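Long-range contact in CheQ (Campylobacter jejuni subsp. jejuni, PDB 6A51), which is a regulator that, with CheP, controls transcription of the core chemotaxis operon cheVAW: residues 89-94 / 125-130. Sequence-based numbering, arbitrary orientation.
Sequences SAFCSF and VNLKKF
Phe-91 carries most of this contact, its ring reaching from helix 88-95 to meet Val-125, Leu-127 and Phe-130. Its CG stands anti to the backbone N (chi1 179°), on a CB already directed at the other segment. One methyl, Val-125 CG1, lies over a face of the ring in a CH-pi contact, 4.0 Å from the Phe-91 centroid and displaced toward the rim. At the ring's edge, Leu-127 CD1 approaches Phe-91 CE2 to 3.6 Å, and Phe-130 CD2 lies in the ring plane. The two phenyl groups form an offset edge-to-face pair, the edge of Phe-91 toward the face of Phe-130, with planes at 65°. The other leucine methyl, Leu-127 CD2, meets Phe-94 CD2 more loosely at 4.4 Å.

Around the same side chains, Ile-144 of strand 142-146 touches both Phe-91 and Phe-130, and Val-86 of strand 85-87 touches Phe-91 and Leu-127. Asn-126 serves as N-cap of helix 127-134: its OD1 accepts from Lys-129 N at 2.8 Å, the donor standing above the carbonyl plane. With no hydrogen bond between the segments, their join depends on apolar shape fit and the edge-to-face pair, while the Asn-126 cap satisfies a backbone N-H at the helix start.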
loop_
_atom_site.group_PDB
_atom_site.type_symbol
_atom_site.label_atom_id
_atom_site.label_comp_id
_atom_site.label_asym_id
_atom_site.label_seq_id
_atom_site.Cartn_x
_atom_site.Cartn_y
_atom_site.Cartn_z
ATOM N N SER A 89 -0.090 -4.461 -4.640
ATOM C CA SER A 89 0.888 -5.540 -4.811
ATOM C C SER A 89 1.733 -5.750 -3.555
ATOM O O SER A 89 2.075 -6.888 -3.212
ATOM C CB SER A 89 1.805 -5.235 -5.991
ATOM O OG SER A 89 2.333 -3.919 -5.859
ATOM N N ALA A 90 2.097 -4.663 -2.868
ATOM C CA ALA A 90 2.856 -4.791 -1.628
ATOM C C ALA A 90 2.003 -5.406 -0.531
ATOM O O ALA A 90 2.483 -6.249 0.240
ATOM C CB ALA A 90 3.389 -3.427 -1.178
ATOM N N PHE A 91 0.737 -4.990 -0.443
ATOM C CA PHE A 91 -0.181 -5.598 0.511
ATOM C C PHE A 91 -0.271 -7.102 0.291
ATOM O O PHE A 91 -0.234 -7.877 1.254
ATOM C CB PHE A 91 -1.553 -4.937 0.399
ATOM C CG PHE A 91 -2.589 -5.504 1.330
ATOM C CD1 PHE A 91 -3.395 -6.563 0.934
ATOM C CD2 PHE A 91 -2.786 -4.956 2.584
ATOM C CE1 PHE A 91 -4.368 -7.086 1.791
ATOM C CE2 PHE A 91 -3.759 -5.469 3.447
ATOM C CZ PHE A 91 -4.548 -6.543 3.041
ATOM N N CYS A 92 -0.360 -7.536 -0.971
ATOM C CA CYS A 92 -0.450 -8.969 -1.251
ATOM C C CYS A 92 0.873 -9.662 -0.978
ATOM O O CYS A 92 0.901 -10.799 -0.496
ATOM C CB CYS A 92 -0.889 -9.201 -2.697
ATOM S SG CYS A 92 -2.553 -8.571 -3.076
ATOM N N SER A 93 1.984 -8.995 -1.287
ATOM C CA SER A 93 3.291 -9.514 -0.902
ATOM C C SER A 93 3.384 -9.664 0.617
ATOM O O SER A 93 3.653 -10.751 1.134
ATOM C CB SER A 93 4.382 -8.574 -1.446
ATOM O OG SER A 93 5.687 -8.929 -1.010
ATOM N N PHE A 94 3.112 -8.579 1.342
ATOM C CA PHE A 94 3.208 -8.569 2.798
ATOM C C PHE A 94 2.341 -9.659 3.434
ATOM O O PHE A 94 2.813 -10.431 4.272
ATOM C CB PHE A 94 2.809 -7.175 3.285
ATOM C CG PHE A 94 2.951 -6.957 4.761
ATOM C CD1 PHE A 94 4.152 -7.165 5.400
ATOM C CD2 PHE A 94 1.893 -6.447 5.497
ATOM C CE1 PHE A 94 4.283 -6.921 6.761
ATOM C CE2 PHE A 94 2.021 -6.202 6.853
ATOM C CZ PHE A 94 3.218 -6.450 7.486
ATOM N N VAL A 125 -4.195 -0.085 -1.340
ATOM C CA VAL A 125 -5.007 -0.651 -0.268
ATOM C C VAL A 125 -4.754 0.170 0.986
ATOM O O VAL A 125 -3.615 0.578 1.245
ATOM C CB VAL A 125 -4.671 -2.134 0.003
ATOM C CG1 VAL A 125 -5.405 -2.614 1.227
ATOM C CG2 VAL A 125 -5.021 -3.001 -1.167
ATOM N N ASN A 126 -5.800 0.413 1.773
ATOM C CA ASN A 126 -5.627 1.174 3.006
ATOM C C ASN A 126 -5.258 0.191 4.103
ATOM O O ASN A 126 -6.122 -0.402 4.756
ATOM C CB ASN A 126 -6.874 1.960 3.372
ATOM C CG ASN A 126 -6.601 2.953 4.489
ATOM O OD1 ASN A 126 -5.941 2.624 5.478
ATOM N ND2 ASN A 126 -7.066 4.178 4.322
ATOM N N LEU A 127 -3.947 0.030 4.311
ATOM C CA LEU A 127 -3.464 -0.929 5.298
ATOM C C LEU A 127 -3.788 -0.460 6.705
ATOM O O LEU A 127 -4.091 -1.274 7.586
ATOM C CB LEU A 127 -1.958 -1.128 5.140
ATOM C CG LEU A 127 -1.273 -2.175 6.014
ATOM C CD1 LEU A 127 -2.027 -3.454 5.880
ATOM C CD2 LEU A 127 0.144 -2.379 5.539
ATOM N N LYS A 128 -3.734 0.855 6.925
ATOM C CA LYS A 128 -3.986 1.409 8.249
ATOM C C LYS A 128 -5.378 1.041 8.737
ATOM O O LYS A 128 -5.545 0.618 9.885
ATOM C CB LYS A 128 -3.807 2.924 8.228
ATOM C CG LYS A 128 -3.841 3.574 9.601
ATOM C CD LYS A 128 -3.892 5.092 9.496
ATOM C CE LYS A 128 -3.572 5.762 10.822
ATOM N NZ LYS A 128 -4.717 5.673 11.779
ATOM N N LYS A 129 -6.393 1.176 7.873
ATOM C CA LYS A 129 -7.746 0.837 8.301
ATOM C C LYS A 129 -7.889 -0.656 8.537
ATOM O O LYS A 129 -8.624 -1.077 9.441
ATOM C CB LYS A 129 -8.784 1.314 7.285
ATOM C CG LYS A 129 -8.896 2.819 7.246
ATOM C CD LYS A 129 -10.005 3.304 6.326
ATOM C CE LYS A 129 -10.011 4.833 6.314
ATOM N NZ LYS A 129 -11.187 5.432 5.628
ATOM N N PHE A 130 -7.183 -1.470 7.763
ATOM C CA PHE A 130 -7.272 -2.909 7.975
ATOM C C PHE A 130 -6.697 -3.291 9.338
ATOM O O PHE A 130 -7.308 -4.059 10.093
ATOM C CB PHE A 130 -6.555 -3.621 6.845
ATOM C CG PHE A 130 -6.786 -5.083 6.810
ATOM C CD1 PHE A 130 -8.071 -5.595 6.807
ATOM C CD2 PHE A 130 -5.712 -5.961 6.744
ATOM C CE1 PHE A 130 -8.285 -6.975 6.740
ATOM C CE2 PHE A 130 -5.916 -7.334 6.692
ATOM C CZ PHE A 130 -7.206 -7.843 6.691
#